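Long-range contacts in dTDP-glucose 4,6-dehydratase (Klebsiella pneumoniae, PDB 5U4Q), which probably catalyses the NAD-dependent dehydration of dTDP-glucose to a 4-keto-6-deoxy sugar, and binds NAD on a Rossmann-type domain of the epimerase/dehydratase family: residues M4-T9 with F79-H84; H123-S128 with V231-V236; P175-R180 with V236-N241. All coordinates share one frame; numbering follows the deposited sequence.

Contact 1: residues M4-T9 with F79-H84; sequences MKFLVT and FDRVIH
CG of Met4 stands anti to its backbone N (chi1 -159°) and the chain runs straight through chi2 and bends at chi3, whereas Arg81 turns CG anti to its carbonyl carbon and runs extended from CG to NE. The two therefore cross obliquely, and the selenium of Met4, a selenomethionine, lies over the centre of one guanidinium face, with SE 3.5 Å from CZ of Arg81. Phe79 also has CG anti to the carbonyl carbon, which swings its ring back over strand 5-9. Leu7 CB sits almost on the ring normal, 4° off it and 3.5 Å from the Phe79 centroid: a CH-pi contact. In Thr9, OG1 takes the crowded position between backbone N and carbonyl carbon and is hydrogen-bonded to ND1 of His84, 2.7 Å from OG1, at the edge of the imidazole; the same hydroxyl is hydrogen-bonded to the amides of Leu85 and Ala86.

The backbone evidence is a parallel ladder. Leu7 N donates to Arg81 O, Ile83 N to Leu7 O (2.9 Å, N-H...O 176°), and Thr9 N to Ile83 O. At the start of the pair Asp80 binds Lys5 twice: Asp80 N donates to Lys5 O at 2.9 Å, and Asp80 OD2 receives Lys5 N at 2.8 Å through its anti lone pair. Arg81 N adds a weak bond to the same Lys5 O. Packing is tightest between Val8 CG2 and Ile83 CG2, at 3.4 Å. The charged ends turn to other partners, Lys5 to Glu77 and Arg81 to Asp235.

These are two inner, adjacent strands of the Rossmann sheet. Strand 29-34 pairs with the other edge of strand 5-9, and strand 123-129 with that of strand 81-84, while helix 67-77 packs on the face bearing Leu7 and Val82.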
loop_
_atom_site.group_PDB
_atom_site.type_symbol
_atom_site.label_atom_id
_atom_site.label_comp_id
_atom_site.label_asym_id
_atom_site.label_seq_id
_atom_site.Cartn_x
_atom_site.Cartn_y
_atom_site.Cartn_z
HETATM N N MSE A 4 19.898 -25.351 -5.503
HETATM C CA MSE A 4 18.877 -24.437 -5.000
HETATM C C MSE A 4 17.985 -24.066 -6.154
HETATM O O MSE A 4 18.437 -24.005 -7.300
HETATM C CB MSE A 4 19.583 -23.191 -4.459
HETATM C CG MSE A 4 18.751 -22.386 -3.457
HETATM SE SE MSE A 4 19.863 -21.064 -2.466
HETATM C CE MSE A 4 21.050 -22.303 -1.498
ATOM N N LYS A 5 16.711 -23.818 -5.865
ATOM C CA LYS A 5 15.757 -23.363 -6.878
ATOM C C LYS A 5 15.232 -21.958 -6.516
ATOM O O LYS A 5 14.704 -21.713 -5.421
ATOM C CB LYS A 5 14.590 -24.344 -7.050
ATOM C CG LYS A 5 13.748 -24.050 -8.288
ATOM C CD LYS A 5 12.475 -24.869 -8.365
ATOM C CE LYS A 5 12.732 -26.315 -8.721
ATOM N NZ LYS A 5 11.461 -27.114 -8.693
ATOM N N PHE A 6 15.387 -21.042 -7.463
ATOM C CA PHE A 6 14.934 -19.685 -7.318
ATOM C C PHE A 6 13.779 -19.390 -8.278
ATOM O O PHE A 6 13.785 -19.823 -9.434
ATOM C CB PHE A 6 16.045 -18.714 -7.731
ATOM C CG PHE A 6 17.241 -18.679 -6.827
ATOM C CD1 PHE A 6 18.211 -19.634 -6.903
ATOM C CD2 PHE A 6 17.441 -17.595 -5.973
ATOM C CE1 PHE A 6 19.327 -19.581 -6.091
ATOM C CE2 PHE A 6 18.561 -17.527 -5.178
ATOM C CZ PHE A 6 19.497 -18.542 -5.223
ATOM N N LEU A 7 12.815 -18.619 -7.807
ATOM C CA LEU A 7 11.812 -18.017 -8.670
ATOM C C LEU A 7 12.280 -16.590 -8.972
ATOM O O LEU A 7 12.582 -15.843 -8.040
ATOM C CB LEU A 7 10.465 -17.887 -7.965
ATOM C CG LEU A 7 9.354 -17.130 -8.692
ATOM C CD1 LEU A 7 9.070 -17.755 -10.067
ATOM C CD2 LEU A 7 8.087 -17.058 -7.841
ATOM N N VAL A 8 12.303 -16.226 -10.248
ATOM C CA VAL A 8 12.574 -14.845 -10.652
ATOM C C VAL A 8 11.316 -14.367 -11.366
ATOM O O VAL A 8 10.993 -14.840 -12.456
ATOM C CB VAL A 8 13.796 -14.725 -11.581
ATOM C CG1 VAL A 8 13.993 -13.277 -12.054
ATOM C CG2 VAL A 8 15.041 -15.248 -10.910
ATOM N N THR A 9 10.600 -13.409 -10.785
ATOM C CA THR A 9 9.439 -12.847 -11.461
ATOM C C THR A 9 9.892 -11.663 -12.286
ATOM O O THR A 9 10.905 -11.024 -11.979
ATOM C CB THR A 9 8.320 -12.444 -10.505
ATOM O OG1 THR A 9 8.636 -11.208 -9.861
ATOM C CG2 THR A 9 8.061 -13.553 -9.494
ATOM N N PHE A 79 10.024 -23.563 -4.219
ATOM C CA PHE A 79 11.168 -22.692 -4.252
ATOM C C PHE A 79 11.912 -22.549 -2.933
ATOM O O PHE A 79 11.301 -22.514 -1.855
ATOM C CB PHE A 79 10.716 -21.286 -4.713
ATOM C CG PHE A 79 10.150 -21.273 -6.099
ATOM C CD1 PHE A 79 10.974 -21.561 -7.190
ATOM C CD2 PHE A 79 8.820 -20.976 -6.329
ATOM C CE1 PHE A 79 10.469 -21.578 -8.459
ATOM C CE2 PHE A 79 8.299 -21.005 -7.609
ATOM C CZ PHE A 79 9.140 -21.275 -8.683
ATOM N N ASP A 80 13.228 -22.433 -3.023
ATOM C CA ASP A 80 14.059 -22.131 -1.887
ATOM C C ASP A 80 14.059 -20.625 -1.639
ATOM O O ASP A 80 13.961 -20.190 -0.507
ATOM C CB ASP A 80 15.473 -22.653 -2.119
ATOM C CG ASP A 80 15.489 -24.158 -2.271
ATOM O OD1 ASP A 80 15.101 -24.846 -1.290
ATOM O OD2 ASP A 80 15.837 -24.649 -3.354
ATOM N N ARG A 81 14.163 -19.826 -2.700
ATOM C CA ARG A 81 14.158 -18.385 -2.572
ATOM C C ARG A 81 13.382 -17.755 -3.715
ATOM O O ARG A 81 13.198 -18.357 -4.766
ATOM C CB ARG A 81 15.583 -17.868 -2.551
ATOM C CG ARG A 81 16.334 -18.422 -1.330
ATOM C CD ARG A 81 17.676 -17.823 -1.084
ATOM N NE ARG A 81 18.355 -18.649 -0.099
ATOM C CZ ARG A 81 19.670 -18.677 0.094
ATOM N NH1 ARG A 81 20.503 -17.941 -0.665
ATOM N NH2 ARG A 81 20.159 -19.483 1.022
ATOM N N VAL A 82 12.942 -16.514 -3.512
ATOM C CA VAL A 82 12.198 -15.795 -4.523
ATOM C C VAL A 82 12.778 -14.408 -4.650
ATOM O O VAL A 82 13.050 -13.768 -3.644
ATOM C CB VAL A 82 10.714 -15.673 -4.126
ATOM C CG1 VAL A 82 9.943 -14.775 -5.084
ATOM C CG2 VAL A 82 10.066 -17.053 -4.024
ATOM N N ILE A 83 12.999 -13.977 -5.900
ATOM C CA ILE A 83 13.388 -12.587 -6.218
ATOM C C ILE A 83 12.243 -12.031 -7.052
ATOM O O ILE A 83 12.000 -12.453 -8.201
ATOM C CB ILE A 83 14.781 -12.444 -6.875
ATOM C CG1 ILE A 83 15.056 -10.989 -7.269
ATOM C CG2 ILE A 83 14.940 -13.319 -8.086
ATOM C CD1 ILE A 83 15.098 -9.987 -6.142
ATOM N N HIS A 84 11.462 -11.136 -6.446
ATOM C CA HIS A 84 10.274 -10.597 -7.069
ATOM C C HIS A 84 10.553 -9.232 -7.660
ATOM O O HIS A 84 10.771 -8.248 -6.938
ATOM C CB HIS A 84 9.134 -10.556 -6.043
ATOM C CG HIS A 84 7.897 -9.918 -6.560
ATOM N ND1 HIS A 84 7.282 -10.328 -7.723
ATOM C CD2 HIS A 84 7.161 -8.889 -6.083
ATOM C CE1 HIS A 84 6.228 -9.572 -7.944
ATOM N NE2 HIS A 84 6.134 -8.688 -6.967
#

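Contact 2: residues H123-S128 with V231-V236; sequences HLVYAS and VRVLDV. With NAD (nicotinamide-adenine-dinucleotide), chain C.
One direct hydrogen bond joins residues 123-128, on strand 123-129 of the parallel Rossmann sheet, to the last part of helix 223-234, which packs on that strand. His123 carries CG anti to its backbone N, so the ring reaches across and ND1 donates to Leu234 O over 2.9 Å, with an N-H...O angle of 168°. The acceptor lies in the imidazole plane, yet the donor stands 47° above the carbonyl plane, so the bond is well aligned for the ring and not on a lone pair of the oxygen. Two more carbonyls crowd the same part of the ring: CE1 of His123 is 3.2 Å from Val233 O, at the edge near the plane, and 3.1 Å from Val236 O, which comes in obliquely. NE2 is hydrogen-bonded to Thr177 OG1.

Apolar contact centres on Val125, whose CG2 is anti to the carbonyl carbon. This methyl meets Leu234 CD2 at 3.6 Å, the two side chains crossing obliquely, and lies 3.5 Å above the plane of the His123 ring, offset toward its rim. Val233 CG1 lies farther from Val125 CG2, at 4.2 Å.

Ligand contact belongs to the far end of the strand, where Ala127 CB approaches O3D of NAD to 3.4 Å; Ala127 and Ser128 are both part of the dinucleotide pocket.

Both ring nitrogens of a buried histidine are thus satisfied, with ND1 carrying a proton. The surrounding carbonyls, at the negative end of a helix, would tend to favour a protonated imidazole; the nearby Arg81 could oppose this, an effect that its salt bridge with Asp235 would weaken.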
loop_
_atom_site.group_PDB
_atom_site.type_symbol
_atom_site.label_atom_id
_atom_site.label_comp_id
_atom_site.label_asym_id
_atom_site.label_seq_id
_atom_site.Cartn_x
_atom_site.Cartn_y
_atom_site.Cartn_z
ATOM N N HIS A 123 13.656 -17.170 1.769
ATOM C CA HIS A 123 13.988 -15.750 1.651
ATOM C C HIS A 123 13.264 -15.166 0.448
ATOM O O HIS A 123 13.341 -15.733 -0.659
ATOM C CB HIS A 123 15.490 -15.519 1.495
ATOM C CG HIS A 123 15.920 -14.092 1.647
ATOM N ND1 HIS A 123 17.163 -13.650 1.257
ATOM C CD2 HIS A 123 15.291 -13.018 2.188
ATOM C CE1 HIS A 123 17.278 -12.365 1.559
ATOM N NE2 HIS A 123 16.148 -11.952 2.094
ATOM N N LEU A 124 12.554 -14.064 0.680
ATOM C CA LEU A 124 11.898 -13.296 -0.381
ATOM C C LEU A 124 12.582 -11.952 -0.464
ATOM O O LEU A 124 12.579 -11.180 0.496
ATOM C CB LEU A 124 10.442 -13.022 -0.055
ATOM C CG LEU A 124 9.715 -12.023 -0.974
ATOM C CD1 LEU A 124 9.636 -12.519 -2.408
ATOM C CD2 LEU A 124 8.345 -11.734 -0.393
ATOM N N VAL A 125 13.169 -11.683 -1.632
ATOM C CA VAL A 125 13.759 -10.397 -1.951
ATOM C C VAL A 125 12.822 -9.763 -2.957
ATOM O O VAL A 125 12.368 -10.436 -3.876
ATOM C CB VAL A 125 15.178 -10.527 -2.523
ATOM C CG1 VAL A 125 15.754 -9.159 -2.901
ATOM C CG2 VAL A 125 16.093 -11.193 -1.514
ATOM N N TYR A 126 12.520 -8.465 -2.792
ATOM C CA TYR A 126 11.515 -7.856 -3.672
ATOM C C TYR A 126 11.885 -6.430 -3.971
ATOM O O TYR A 126 12.563 -5.772 -3.180
ATOM C CB TYR A 126 10.081 -7.967 -3.073
ATOM C CG TYR A 126 9.931 -7.221 -1.774
ATOM C CD1 TYR A 126 10.351 -7.793 -0.579
ATOM C CD2 TYR A 126 9.427 -5.912 -1.732
ATOM C CE1 TYR A 126 10.279 -7.098 0.622
ATOM C CE2 TYR A 126 9.329 -5.221 -0.531
ATOM C CZ TYR A 126 9.784 -5.799 0.639
ATOM O OH TYR A 126 9.737 -5.093 1.820
ATOM N N ALA A 127 11.428 -5.975 -5.132
ATOM C CA ALA A 127 11.711 -4.622 -5.581
ATOM C C ALA A 127 10.766 -3.605 -4.954
ATOM O O ALA A 127 9.546 -3.704 -5.079
ATOM C CB ALA A 127 11.588 -4.552 -7.098
ATOM N N SER A 128 11.343 -2.631 -4.282
ATOM C CA SER A 128 10.649 -1.423 -3.868
ATOM C C SER A 128 11.168 -0.300 -4.778
ATOM O O SER A 128 11.636 -0.560 -5.900
ATOM C CB SER A 128 10.834 -1.137 -2.389
ATOM O OG SER A 128 10.047 -0.026 -1.973
ATOM N N VAL A 231 22.391 -10.501 -5.916
ATOM C CA VAL A 231 22.726 -11.913 -5.730
ATOM C C VAL A 231 23.367 -12.114 -4.339
ATOM O O VAL A 231 23.074 -13.126 -3.667
ATOM C CB VAL A 231 23.527 -12.481 -6.924
ATOM C CG1 VAL A 231 24.020 -13.889 -6.623
ATOM C CG2 VAL A 231 22.658 -12.468 -8.184
ATOM N N ARG A 232 24.167 -11.155 -3.868
ATOM C CA ARG A 232 24.733 -11.214 -2.485
ATOM C C ARG A 232 23.598 -11.105 -1.438
ATOM O O ARG A 232 23.576 -11.873 -0.472
ATOM C CB ARG A 232 25.784 -10.138 -2.226
ATOM C CG ARG A 232 27.053 -10.338 -3.034
ATOM C CD ARG A 232 28.125 -9.343 -2.703
ATOM N NE ARG A 232 29.286 -9.550 -3.587
ATOM C CZ ARG A 232 30.550 -9.316 -3.250
ATOM N NH1 ARG A 232 30.876 -8.889 -2.031
ATOM N NH2 ARG A 232 31.512 -9.540 -4.144
ATOM N N VAL A 233 22.665 -10.178 -1.643
ATOM C CA VAL A 233 21.554 -9.999 -0.706
ATOM C C VAL A 233 20.692 -11.245 -0.592
ATOM O O VAL A 233 20.224 -11.560 0.504
ATOM C CB VAL A 233 20.664 -8.786 -1.071
ATOM C CG1 VAL A 233 19.339 -8.778 -0.297
ATOM C CG2 VAL A 233 21.419 -7.501 -0.824
ATOM N N LEU A 234 20.467 -11.939 -1.704
ATOM C CA LEU A 234 19.647 -13.153 -1.702
ATOM C C LEU A 234 20.199 -14.166 -0.692
ATOM O O LEU A 234 19.411 -14.937 -0.114
ATOM C CB LEU A 234 19.543 -13.768 -3.128
ATOM C CG LEU A 234 18.395 -13.231 -4.012
ATOM C CD1 LEU A 234 18.663 -13.447 -5.500
ATOM C CD2 LEU A 234 17.064 -13.875 -3.628
ATOM N N ASP A 235 21.515 -14.139 -0.457
ATOM C CA ASP A 235 22.181 -15.072 0.476
ATOM C C ASP A 235 22.255 -14.578 1.914
ATOM O O ASP A 235 22.727 -15.327 2.777
ATOM C CB ASP A 235 23.628 -15.386 0.033
ATOM C CG ASP A 235 23.724 -16.286 -1.159
ATOM O OD1 ASP A 235 22.748 -16.961 -1.543
ATOM O OD2 ASP A 235 24.858 -16.343 -1.698
ATOM N N VAL A 236 21.807 -13.352 2.194
ATOM C CA VAL A 236 21.836 -12.823 3.548
ATOM C C VAL A 236 20.399 -12.844 4.035
ATOM O O VAL A 236 19.594 -12.007 3.640
ATOM C CB VAL A 236 22.442 -11.407 3.628
ATOM C CG1 VAL A 236 22.401 -10.906 5.061
ATOM C CG2 VAL A 236 23.883 -11.400 3.112
HETATM P PA NAD C . 10.668 -4.172 -16.789
HETATM O O1A NAD C . 11.719 -4.296 -17.823
HETATM O O2A NAD C . 9.322 -3.561 -17.121
HETATM O O5B NAD C . 10.458 -5.639 -16.141
HETATM C C5B NAD C . 9.329 -6.025 -15.367
HETATM C C4B NAD C . 8.731 -7.270 -16.000
HETATM O O4B NAD C . 7.568 -7.562 -15.203
HETATM C C3B NAD C . 8.279 -7.068 -17.440
HETATM O O3B NAD C . 8.940 -7.914 -18.393
HETATM C C2B NAD C . 6.771 -7.306 -17.357
HETATM O O2B NAD C . 6.239 -7.989 -18.509
HETATM C C1B NAD C . 6.574 -8.077 -16.053
HETATM N N9A NAD C . 5.242 -7.888 -15.453
HETATM C C8A NAD C . 4.618 -6.713 -15.208
HETATM N N7A NAD C . 3.410 -6.930 -14.682
HETATM C C5A NAD C . 3.258 -8.259 -14.566
HETATM C C6A NAD C . 2.173 -9.154 -14.115
HETATM N N6A NAD C . 1.024 -8.686 -13.647
HETATM N N1A NAD C . 2.418 -10.463 -14.187
HETATM C C2A NAD C . 3.559 -10.982 -14.662
HETATM N N3A NAD C . 4.580 -10.227 -15.118
HETATM C C4A NAD C . 4.456 -8.874 -15.083
HETATM O O3 NAD C . 11.176 -3.304 -15.528
HETATM P PN NAD C . 12.520 -3.462 -14.656
HETATM O O1N NAD C . 13.258 -4.700 -14.956
HETATM O O2N NAD C . 13.166 -2.079 -14.728
HETATM O O5D NAD C . 11.848 -3.562 -13.214
HETATM C C5D NAD C . 12.035 -4.629 -12.289
HETATM C C4D NAD C . 11.532 -4.127 -10.946
HETATM O O4D NAD C . 12.435 -3.119 -10.435
HETATM C C3D NAD C . 10.146 -3.495 -10.894
HETATM O O3D NAD C . 9.511 -3.931 -9.690
HETATM C C2D NAD C . 10.400 -2.010 -10.782
HETATM O O2D NAD C . 9.365 -1.303 -10.067
HETATM C C1D NAD C . 11.717 -1.959 -10.034
HETATM N N1N NAD C . 12.508 -0.757 -10.361
HETATM C C2N NAD C . 13.261 -0.653 -11.480
HETATM C C3N NAD C . 14.005 0.506 -11.758
HETATM C C7N NAD C . 14.879 0.701 -13.004
HETATM O O7N NAD C . 15.626 1.688 -13.077
HETATM N N7N NAD C . 14.851 -0.130 -14.060
HETATM C C4N NAD C . 13.932 1.567 -10.882
HETATM C C5N NAD C . 13.145 1.452 -9.744
HETATM C C6N NAD C . 12.419 0.291 -9.505
#

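Contact 3: residues P175-R180 with V236-N241; sequences PTTGLR and VIPQAN
Two hydrogen bonds grip the hydroxyl of Thr177: one with NE2 of His123 on the neighbouring strand 123-129, the other with a water 2.8 Å from OG1. That water donates onward to Val236 O, also at 2.8 Å, and so bridges a gap in which Thr177 OG1 and Val236 O are themselves 4.4 Å apart. OG1 reaches this position because it lies beside the backbone N and anti to the carbonyl carbon (chi1 -55°). The ring of Pro238 comes obliquely across the same hydroxyl, its CG 3.3 Å from Thr177 OG1, and thereby closes over a polar atom already held from two directions.

The remaining contact is apolar and runs along the start of the strand. Ile237 has CG2 anti to its backbone N, which lays this methyl alongside the Pro175 ring, 3.6 Å from CG of Pro175 and equally near CB. Pro175 CB also meets Pro238 CD at 3.8 Å, so the two proline rings touch through carbon. Beyond them the loop folds on itself: Gln239 NE2 donates to Ile237 O at 3.0 Å, with the donor 54° above the carbonyl plane. Thr176 points to the other side of the sheet, where its hydroxyl binds Ser169 of helix 153-172.

The pair joins the beginning of strand 176-185, inside the parallel sheet of the Rossmann domain, to the loop that leaves helix 223-234. No direct hydrogen bond links the two segments, and Pro175 and Pro238, the closest pair of alpha carbons across the contact, have no N-H to offer. Cohesion rests on ring and methyl packing, with one water carrying the polar link between a buried threonine and a loop carbonyl.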
loop_
_atom_site.group_PDB
_atom_site.type_symbol
_atom_site.label_atom_id
_atom_site.label_comp_id
_atom_site.label_asym_id
_atom_site.label_seq_id
_atom_site.Cartn_x
_atom_site.Cartn_y
_atom_site.Cartn_z
ATOM N N PRO A 175 11.459 -14.601 5.917
ATOM C CA PRO A 175 12.407 -13.505 5.862
ATOM C C PRO A 175 12.228 -12.682 4.597
ATOM O O PRO A 175 12.126 -13.250 3.525
ATOM C CB PRO A 175 13.764 -14.216 5.898
ATOM C CG PRO A 175 13.452 -15.571 6.510
ATOM C CD PRO A 175 12.158 -15.894 5.859
ATOM N N THR A 176 12.128 -11.366 4.749
ATOM C CA THR A 176 11.904 -10.501 3.585
ATOM C C THR A 176 12.907 -9.387 3.545
ATOM O O THR A 176 13.246 -8.781 4.599
ATOM C CB THR A 176 10.476 -9.913 3.553
ATOM O OG1 THR A 176 10.245 -9.044 4.679
ATOM C CG2 THR A 176 9.419 -11.010 3.526
ATOM N N THR A 177 13.409 -9.111 2.333
ATOM C CA THR A 177 14.295 -7.988 2.088
ATOM C C THR A 177 13.759 -7.179 0.891
ATOM O O THR A 177 13.702 -7.686 -0.243
ATOM C CB THR A 177 15.749 -8.421 1.786
ATOM O OG1 THR A 177 16.240 -9.246 2.835
ATOM C CG2 THR A 177 16.641 -7.180 1.641
ATOM N N GLY A 178 13.381 -5.923 1.143
ATOM C CA GLY A 178 12.972 -5.019 0.089
ATOM C C GLY A 178 14.130 -4.139 -0.351
ATOM O O GLY A 178 14.951 -3.715 0.457
ATOM N N LEU A 179 14.194 -3.864 -1.639
ATOM C CA LEU A 179 15.282 -3.055 -2.211
ATOM C C LEU A 179 14.706 -1.839 -2.914
ATOM O O LEU A 179 13.963 -1.979 -3.885
ATOM C CB LEU A 179 16.080 -3.890 -3.193
ATOM C CG LEU A 179 16.786 -5.107 -2.618
ATOM C CD1 LEU A 179 17.420 -5.930 -3.725
ATOM C CD2 LEU A 179 17.830 -4.725 -1.587
ATOM N N ARG A 180 14.992 -0.646 -2.399
ATOM C CA ARG A 180 14.532 0.609 -2.957
ATOM C C ARG A 180 15.472 1.019 -4.071
ATOM O O ARG A 180 16.541 1.583 -3.830
ATOM C CB ARG A 180 14.419 1.718 -1.892
ATOM C CG ARG A 180 13.311 1.464 -0.896
ATOM C CD ARG A 180 13.302 2.497 0.226
ATOM N NE ARG A 180 12.269 2.178 1.213
ATOM C CZ ARG A 180 12.137 2.813 2.375
ATOM N NH1 ARG A 180 12.974 3.778 2.692
ATOM N NH2 ARG A 180 11.186 2.468 3.223
ATOM N N VAL A 236 21.807 -13.352 2.194
ATOM C CA VAL A 236 21.836 -12.823 3.548
ATOM C C VAL A 236 20.399 -12.844 4.035
ATOM O O VAL A 236 19.594 -12.007 3.640
ATOM C CB VAL A 236 22.442 -11.407 3.628
ATOM C CG1 VAL A 236 22.401 -10.906 5.061
ATOM C CG2 VAL A 236 23.883 -11.400 3.112
ATOM N N ILE A 237 20.079 -13.820 4.871
ATOM C CA ILE A 237 18.705 -14.047 5.331
ATOM C C ILE A 237 18.411 -13.276 6.631
ATOM O O ILE A 237 19.057 -13.520 7.653
ATOM C CB ILE A 237 18.445 -15.543 5.498
ATOM C CG1 ILE A 237 18.667 -16.250 4.142
ATOM C CG2 ILE A 237 17.025 -15.773 6.028
ATOM C CD1 ILE A 237 18.410 -17.732 4.148
ATOM N N PRO A 238 17.450 -12.336 6.610
ATOM C CA PRO A 238 17.159 -11.585 7.832
ATOM C C PRO A 238 16.682 -12.478 8.959
ATOM O O PRO A 238 16.042 -13.472 8.706
ATOM C CB PRO A 238 16.026 -10.638 7.404
ATOM C CG PRO A 238 16.252 -10.463 5.946
ATOM C CD PRO A 238 16.650 -11.823 5.481
ATOM N N GLN A 239 17.081 -12.115 10.174
ATOM C CA GLN A 239 16.768 -12.875 11.373
ATOM C C GLN A 239 15.910 -12.049 12.301
ATOM O O GLN A 239 15.985 -10.849 12.306
ATOM C CB GLN A 239 18.063 -13.231 12.091
ATOM C CG GLN A 239 19.002 -14.063 11.238
ATOM C CD GLN A 239 18.392 -15.394 10.862
ATOM O OE1 GLN A 239 17.844 -16.101 11.716
ATOM N NE2 GLN A 239 18.466 -15.747 9.584
ATOM N N ALA A 240 15.131 -12.739 13.112
ATOM C CA ALA A 240 14.328 -12.089 14.140
ATOM C C ALA A 240 15.248 -11.428 15.178
ATOM O O ALA A 240 16.384 -11.872 15.385
ATOM C CB ALA A 240 13.449 -13.104 14.807
ATOM N N ASN A 241 14.748 -10.385 15.824
ATOM C CA ASN A 241 15.519 -9.631 16.800
ATOM C C ASN A 241 14.641 -9.152 17.953
ATOM O O ASN A 241 13.985 -8.122 17.846
ATOM C CB ASN A 241 16.152 -8.421 16.123
ATOM C CG ASN A 241 16.952 -7.556 17.077
ATOM O OD1 ASN A 241 17.185 -7.923 18.240
ATOM N ND2 ASN A 241 17.377 -6.390 16.591
HETATM O O HOH W 1 18.912 -9.287 3.549
#

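Overall arrangement
All three contacts share one parallel sheet, with strands 5-9, 81-84, 123-129 and 176-185 neighbours in that order. The centres of contacts 1 and 2 are about 10 Å apart and those of contacts 2 and 3 about 7 Å. Contact 1 joins contact 2 through the salt bridge of Arg81 NH1 with Asp235 OD1, 2.6 Å long. Contacts 2 and 3 share Val236 and are joined by two probable hydrogen bonds, His123 NE2 to Thr177 OG1 at 2.8 Å and Ser128 N to Leu179 O at 2.7 Å. NAD is met by the 123-128 segment of contact 2, at Ala127. The side chain of Thr9 is about 6 Å from the bound NAD, that of Thr177 about 13 Å.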